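Local coordinates for alpha-glucosidase (Pseudoalteromonas sp. K8, PDB 5HQA), which probably hydrolyses alpha-glucosidic bonds as a chloride-activated glycoside hydrolase of family 97, here with acarbose and a calcium ion bound, at residues W260-G272 / Y296-V310. Residues are numbered along the deposited sequence; the frame is centred on the assembly and turned at random.
With AC1 (4,6-dideoxy-4-{[(1S,4R,5S,6S)-4,5,6-trihydroxy-3-(hydroxymethyl)cyclohex-2-en-1-yl]amino}-alpha-D-glucopyranose), chain B; FMT (formic acid), chain L.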
loop_
_atom_site.group_PDB
_atom_site.type_symbol
_atom_site.label_atom_id
_atom_site.label_comp_id
_atom_site.label_asym_id
_atom_site.label_seq_id
_atom_site.Cartn_x
_atom_site.Cartn_y
_atom_site.Cartn_z
ATOM N N TRP A 260 10.587 17.327 -7.899
ATOM C CA TRP A 260 11.390 16.325 -8.589
ATOM C C TRP A 260 10.819 14.917 -8.485
ATOM O O TRP A 260 11.369 13.994 -9.100
ATOM C CB TRP A 260 12.816 16.334 -8.043
ATOM C CG TRP A 260 12.908 16.284 -6.534
ATOM C CD1 TRP A 260 12.961 17.350 -5.678
ATOM C CD2 TRP A 260 12.982 15.109 -5.713
ATOM N NE1 TRP A 260 13.058 16.910 -4.376
ATOM C CE2 TRP A 260 13.074 15.540 -4.372
ATOM C CE3 TRP A 260 12.976 13.735 -5.984
ATOM C CZ2 TRP A 260 13.162 14.645 -3.304
ATOM C CZ3 TRP A 260 13.059 12.848 -4.921
ATOM C CH2 TRP A 260 13.151 13.307 -3.600
ATOM N N VAL A 261 9.760 14.725 -7.706
ATOM C CA VAL A 261 9.020 13.467 -7.669
ATOM C C VAL A 261 7.937 13.542 -8.741
ATOM O O VAL A 261 7.069 14.422 -8.691
ATOM C CB VAL A 261 8.410 13.224 -6.282
ATOM C CG1 VAL A 261 7.631 11.924 -6.281
ATOM C CG2 VAL A 261 9.487 13.207 -5.204
ATOM N N LYS A 262 7.995 12.633 -9.715
ATOM C CA LYS A 262 7.164 12.704 -10.921
ATOM C C LYS A 262 6.255 11.489 -11.036
ATOM O O LYS A 262 6.720 10.400 -11.427
ATOM C CB LYS A 262 8.033 12.805 -12.178
ATOM C CG LYS A 262 9.009 13.984 -12.215
ATOM C CD LYS A 262 8.294 15.334 -12.196
ATOM C CE LYS A 262 9.133 16.415 -12.876
ATOM N NZ LYS A 262 10.592 16.108 -12.790
ATOM N N PRO A 263 4.961 11.616 -10.736
ATOM C CA PRO A 263 4.029 10.525 -11.046
ATOM C C PRO A 263 4.013 10.259 -12.543
ATOM O O PRO A 263 4.199 11.171 -13.351
ATOM C CB PRO A 263 2.676 11.063 -10.565
ATOM C CG PRO A 263 3.023 12.150 -9.583
ATOM C CD PRO A 263 4.285 12.766 -10.114
ATOM N N GLY A 264 3.797 9.005 -12.916
ATOM C CA GLY A 264 3.744 8.685 -14.329
ATOM C C GLY A 264 3.620 7.192 -14.552
ATOM O O GLY A 264 3.486 6.414 -13.611
ATOM N N LYS A 265 3.677 6.806 -15.820
ATOM C CA LYS A 265 3.554 5.408 -16.205
ATOM C C LYS A 265 4.895 4.890 -16.697
ATOM O O LYS A 265 5.710 5.649 -17.227
ATOM C CB LYS A 265 2.484 5.236 -17.281
ATOM C CG LYS A 265 1.076 5.471 -16.737
ATOM C CD LYS A 265 0.056 5.600 -17.857
ATOM C CE LYS A 265 0.293 6.880 -18.654
ATOM N NZ LYS A 265 -0.875 7.185 -19.512
ATOM N N TYR A 266 5.134 3.592 -16.506
ATOM C CA TYR A 266 6.409 3.021 -16.913
ATOM C C TYR A 266 6.203 1.625 -17.476
ATOM O O TYR A 266 5.161 0.995 -17.280
ATOM C CB TYR A 266 7.423 3.002 -15.750
ATOM C CG TYR A 266 7.138 2.040 -14.618
ATOM C CD1 TYR A 266 6.145 2.305 -13.677
ATOM C CD2 TYR A 266 7.895 0.887 -14.462
ATOM C CE1 TYR A 266 5.895 1.430 -12.626
ATOM C CE2 TYR A 266 7.657 0.009 -13.414
ATOM C CZ TYR A 266 6.654 0.286 -12.501
ATOM O OH TYR A 266 6.417 -0.591 -11.469
ATOM N N ILE A 267 7.213 1.167 -18.215
ATOM C CA ILE A 267 7.285 -0.210 -18.684
ATOM C C ILE A 267 8.581 -0.798 -18.147
ATOM O O ILE A 267 9.346 -0.118 -17.455
ATOM C CB ILE A 267 7.237 -0.295 -20.217
ATOM C CG1 ILE A 267 8.433 0.450 -20.824
ATOM C CG2 ILE A 267 5.907 0.255 -20.745
ATOM C CD1 ILE A 267 8.421 0.489 -22.345
ATOM N N GLY A 268 8.852 -2.059 -18.457
ATOM C CA GLY A 268 10.079 -2.604 -17.933
ATOM C C GLY A 268 10.511 -3.910 -18.545
ATOM O O GLY A 268 9.681 -4.699 -18.996
ATOM N N ILE A 269 11.824 -4.124 -18.587
ATOM C CA ILE A 269 12.384 -5.451 -18.800
ATOM C C ILE A 269 12.185 -6.173 -17.475
ATOM O O ILE A 269 12.910 -5.932 -16.504
ATOM C CB ILE A 269 13.852 -5.394 -19.221
ATOM C CG1 ILE A 269 13.966 -4.703 -20.579
ATOM C CG2 ILE A 269 14.458 -6.791 -19.276
ATOM C CD1 ILE A 269 15.394 -4.355 -20.994
ATOM N N TRP A 270 11.143 -7.000 -17.415
ATOM C CA TRP A 270 10.589 -7.449 -16.144
ATOM C C TRP A 270 9.728 -8.698 -16.328
ATOM O O TRP A 270 10.112 -9.787 -15.895
ATOM C CB TRP A 270 9.773 -6.323 -15.492
ATOM C CG TRP A 270 9.182 -6.772 -14.200
ATOM C CD1 TRP A 270 9.851 -6.990 -13.029
ATOM C CD2 TRP A 270 7.807 -7.104 -13.946
ATOM N NE1 TRP A 270 8.978 -7.435 -12.060
ATOM C CE2 TRP A 270 7.719 -7.517 -12.600
ATOM C CE3 TRP A 270 6.645 -7.099 -14.728
ATOM C CZ2 TRP A 270 6.516 -7.919 -12.016
ATOM C CZ3 TRP A 270 5.451 -7.501 -14.150
ATOM C CH2 TRP A 270 5.396 -7.906 -12.806
ATOM N N TRP A 271 8.567 -8.550 -16.972
ATOM C CA TRP A 271 7.635 -9.668 -17.122
ATOM C C TRP A 271 8.270 -10.835 -17.867
ATOM O O TRP A 271 7.985 -12.001 -17.566
ATOM C CB TRP A 271 6.393 -9.176 -17.859
ATOM C CG TRP A 271 5.239 -10.131 -17.993
ATOM C CD1 TRP A 271 4.724 -10.634 -19.159
ATOM C CD2 TRP A 271 4.408 -10.633 -16.938
ATOM N NE1 TRP A 271 3.633 -11.427 -18.892
ATOM C CE2 TRP A 271 3.417 -11.445 -17.538
ATOM C CE3 TRP A 271 4.403 -10.477 -15.545
ATOM C CZ2 TRP A 271 2.442 -12.103 -16.796
ATOM C CZ3 TRP A 271 3.426 -11.125 -14.804
ATOM C CH2 TRP A 271 2.454 -11.925 -15.432
ATOM N N GLY A 272 9.131 -10.541 -18.849
ATOM C CA GLY A 272 9.801 -11.607 -19.578
ATOM C C GLY A 272 10.574 -12.550 -18.675
ATOM O O GLY A 272 10.638 -13.755 -18.934
ATOM N N TYR A 296 13.157 -0.967 -25.483
ATOM C CA TYR A 296 12.075 -0.554 -24.590
ATOM C C TYR A 296 11.968 0.967 -24.509
ATOM O O TYR A 296 10.859 1.514 -24.462
ATOM C CB TYR A 296 12.281 -1.156 -23.197
ATOM C CG TYR A 296 11.707 -2.551 -23.032
ATOM C CD1 TYR A 296 12.279 -3.642 -23.677
ATOM C CD2 TYR A 296 10.594 -2.773 -22.224
ATOM C CE1 TYR A 296 11.755 -4.914 -23.524
ATOM C CE2 TYR A 296 10.062 -4.047 -22.066
ATOM C CZ TYR A 296 10.648 -5.108 -22.719
ATOM O OH TYR A 296 10.126 -6.373 -22.568
ATOM N N MET A 297 13.106 1.671 -24.490
ATOM C CA MET A 297 13.054 3.130 -24.434
ATOM C C MET A 297 12.406 3.708 -25.680
ATOM O O MET A 297 11.643 4.679 -25.595
ATOM C CB MET A 297 14.455 3.710 -24.248
ATOM C CG MET A 297 14.958 3.585 -22.821
ATOM S SD MET A 297 16.742 3.824 -22.720
ATOM C CE MET A 297 16.838 5.229 -21.685
ATOM N N ASP A 298 12.704 3.132 -26.849
ATOM C CA ASP A 298 12.055 3.570 -28.084
ATOM C C ASP A 298 10.547 3.407 -27.982
ATOM O O ASP A 298 9.786 4.305 -28.353
ATOM C CB ASP A 298 12.588 2.780 -29.283
ATOM C CG ASP A 298 14.025 3.130 -29.631
ATOM O OD1 ASP A 298 14.479 4.245 -29.287
ATOM O OD2 ASP A 298 14.697 2.289 -30.272
ATOM N N PHE A 299 10.101 2.254 -27.483
ATOM C CA PHE A 299 8.673 2.015 -27.306
ATOM C C PHE A 299 8.074 3.015 -26.327
ATOM O O PHE A 299 7.018 3.603 -26.590
ATOM C CB PHE A 299 8.453 0.575 -26.824
ATOM C CG PHE A 299 7.003 0.197 -26.644
ATOM C CD1 PHE A 299 6.283 -0.352 -27.694
ATOM C CD2 PHE A 299 6.369 0.372 -25.416
ATOM C CE1 PHE A 299 4.954 -0.708 -27.529
ATOM C CE2 PHE A 299 5.040 0.021 -25.247
ATOM C CZ PHE A 299 4.331 -0.524 -26.310
ATOM N N ALA A 300 8.738 3.216 -25.184
ATOM C CA ALA A 300 8.240 4.169 -24.195
ATOM C C ALA A 300 8.133 5.570 -24.781
ATOM O O ALA A 300 7.140 6.273 -24.550
ATOM C CB ALA A 300 9.143 4.173 -22.963
ATOM N N ALA A 301 9.135 5.991 -25.556
ATOM C CA ALA A 301 9.087 7.325 -26.147
ATOM C C ALA A 301 7.923 7.453 -27.123
ATOM O O ALA A 301 7.254 8.491 -27.171
ATOM C CB ALA A 301 10.411 7.646 -26.842
ATOM N N LYS A 302 7.661 6.403 -27.904
ATOM C CA LYS A 302 6.612 6.492 -28.911
ATOM C C LYS A 302 5.220 6.485 -28.286
ATOM O O LYS A 302 4.311 7.154 -28.793
ATOM C CB LYS A 302 6.760 5.348 -29.917
ATOM C CG LYS A 302 5.690 5.311 -30.990
ATOM C CD LYS A 302 6.011 4.286 -32.066
ATOM C CE LYS A 302 4.956 4.315 -33.169
ATOM N NZ LYS A 302 5.391 3.525 -34.353
ATOM N N TYR A 303 5.030 5.761 -27.182
ATOM C CA TYR A 303 3.690 5.526 -26.659
ATOM C C TYR A 303 3.408 6.254 -25.352
ATOM O O TYR A 303 2.347 6.044 -24.758
ATOM C CB TYR A 303 3.452 4.021 -26.524
ATOM C CG TYR A 303 3.355 3.379 -27.888
ATOM C CD1 TYR A 303 2.227 3.567 -28.678
ATOM C CD2 TYR A 303 4.402 2.628 -28.410
ATOM C CE1 TYR A 303 2.128 3.001 -29.939
ATOM C CE2 TYR A 303 4.315 2.060 -29.682
ATOM C CZ TYR A 303 3.173 2.251 -30.436
ATOM O OH TYR A 303 3.065 1.695 -31.689
ATOM N N GLY A 304 4.314 7.114 -24.895
ATOM C CA GLY A 304 4.002 8.001 -23.793
ATOM C C GLY A 304 4.292 7.476 -22.403
ATOM O O GLY A 304 3.544 7.769 -21.466
ATOM N N PHE A 305 5.380 6.727 -22.234
ATOM C CA PHE A 305 5.781 6.230 -20.927
ATOM C C PHE A 305 7.040 6.947 -20.464
ATOM O O PHE A 305 7.927 7.246 -21.268
ATOM C CB PHE A 305 5.980 4.714 -20.966
ATOM C CG PHE A 305 4.703 3.971 -21.228
ATOM C CD1 PHE A 305 4.277 3.735 -22.524
ATOM C CD2 PHE A 305 3.898 3.563 -20.175
ATOM C CE1 PHE A 305 3.082 3.080 -22.770
ATOM C CE2 PHE A 305 2.700 2.901 -20.412
ATOM C CZ PHE A 305 2.291 2.661 -21.711
ATOM N N ASP A 306 7.101 7.238 -19.161
ATOM C CA ASP A 306 8.153 8.096 -18.623
ATOM C C ASP A 306 9.475 7.369 -18.421
ATOM O O ASP A 306 10.533 8.009 -18.443
ATOM C CB ASP A 306 7.720 8.694 -17.281
ATOM C CG ASP A 306 6.584 9.679 -17.416
ATOM O OD1 ASP A 306 6.380 10.214 -18.522
ATOM O OD2 ASP A 306 5.901 9.932 -16.400
ATOM N N GLY A 307 9.439 6.060 -18.177
ATOM C CA GLY A 307 10.649 5.364 -17.785
ATOM C C GLY A 307 10.582 3.892 -18.116
ATOM O O GLY A 307 9.519 3.338 -18.413
ATOM N N VAL A 308 11.756 3.263 -18.065
ATOM C CA VAL A 308 11.909 1.831 -18.299
ATOM C C VAL A 308 12.623 1.236 -17.093
ATOM O O VAL A 308 13.788 1.561 -16.837
ATOM C CB VAL A 308 12.687 1.534 -19.588
ATOM C CG1 VAL A 308 12.933 0.034 -19.723
ATOM C CG2 VAL A 308 11.944 2.089 -20.801
ATOM N N LEU A 309 11.926 0.385 -16.344
ATOM C CA LEU A 309 12.570 -0.427 -15.322
ATOM C C LEU A 309 13.373 -1.539 -15.983
ATOM O O LEU A 309 12.906 -2.176 -16.929
ATOM C CB LEU A 309 11.518 -1.040 -14.396
ATOM C CG LEU A 309 11.980 -2.128 -13.419
ATOM C CD1 LEU A 309 12.815 -1.535 -12.266
ATOM C CD2 LEU A 309 10.774 -2.917 -12.881
ATOM N N VAL A 310 14.582 -1.789 -15.482
ATOM C CA VAL A 310 15.395 -2.899 -15.974
ATOM C C VAL A 310 15.943 -3.663 -14.779
ATOM O O VAL A 310 16.706 -3.104 -13.980
ATOM C CB VAL A 310 16.548 -2.433 -16.876
ATOM C CG1 VAL A 310 17.313 -3.633 -17.367
ATOM C CG2 VAL A 310 16.030 -1.630 -18.055
HETATM C C1 AC1 B . 9.593 -14.870 -4.360
HETATM O O2 AC1 B . 8.128 -14.190 -2.593
HETATM C C2 AC1 B . 9.070 -13.690 -3.556
HETATM C C4A AC1 B . 10.911 -8.634 -8.908
HETATM C C3 AC1 B . 8.451 -12.643 -4.443
HETATM O O3 AC1 B . 7.902 -11.576 -3.649
HETATM C C4 AC1 B . 9.473 -12.137 -5.427
HETATM N N4A AC1 B . 9.042 -10.900 -6.151
HETATM C C5 AC1 B . 9.600 -13.336 -6.353
HETATM O O5 AC1 B . 10.297 -14.419 -5.606
HETATM C C6 AC1 B . 10.348 -13.075 -7.624
HETATM C C1B AC1 B . 10.062 -9.791 -6.173
HETATM C C2B AC1 B . 9.426 -8.448 -6.931
HETATM O O2B AC1 B . 8.153 -8.184 -6.343
HETATM C C3B AC1 B . 9.385 -8.618 -8.325
HETATM O O3B AC1 B . 8.673 -7.556 -9.008
HETATM O O4 AC1 B . 10.903 -8.937 -10.289
HETATM C C5B AC1 B . 11.770 -9.569 -8.217
HETATM C C7B AC1 B . 11.309 -10.141 -6.766
HETATM C C6B AC1 B . 13.271 -9.515 -8.546
HETATM O O6B AC1 B . 13.795 -8.370 -7.949
HETATM C C FMT L . 15.003 17.787 -1.321
HETATM O O1 FMT L . 15.650 16.781 -1.020
HETATM O O2 FMT L . 13.786 17.796 -1.524
HETATM O O HOH W 1 7.369 9.291 -13.922
HETATM O O HOH W 2 0.850 9.323 -20.807
HETATM O O HOH W 3 1.299 5.643 -21.577
HETATM O O HOH W 4 9.633 -7.753 -19.903
#
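Ile267 holds CG1 between its backbone N and carbonyl carbon (chi1 61°), which sends CD1 down to helix 296-303 and leaves CG2 for Phe305; its beta-branch fixes the two in different directions, so one residue meets two partners. Ile267 CD1 lies 3.7 Å from Phe299 CD2, at that ring's edge, and also meets Ala300 CB, whose small methyl lets the helix come close. CG2 sits over one face of Phe305 as a CH-pi contact. Ile269, with CG1 anti to its carbonyl carbon (chi1 -64°), sets CG1 over the centre of the Tyr296 ring, 3.7 Å from the centroid, a slim CH2 on a flat ring. Were Tyr296 cut back to an alanine, Ile269 CG1 would probably lose the ring face it rests on, and water 4, which also accepts from Trp270 N and Gly272 N, one of its partners.

The chain here makes the right-handed beta-alpha-beta crossover of a TIM barrel: strands 264-269 and 307-310 run parallel, with the intervening helix packed antiparallel outside them. Ile267 N donates to Gly307 O at 3.2 Å, and Ile267 O receives Leu309 N in its carbonyl plane at 2.9 Å. Ile269 N reaches Leu309 O in a more bent bond (134°). On the barrel's inner side Tyr266 and Leu309 lie side by side, and the phenol of Tyr266 bonds Asp489. Gly268 belongs there because a side chain would press on Leu309 O. Past the strand's C-terminal end, Trp270 NE1 donates the indole's single N-H to O3B of the acarbose cyclitol at 3.1 Å and, weakly, to its O4.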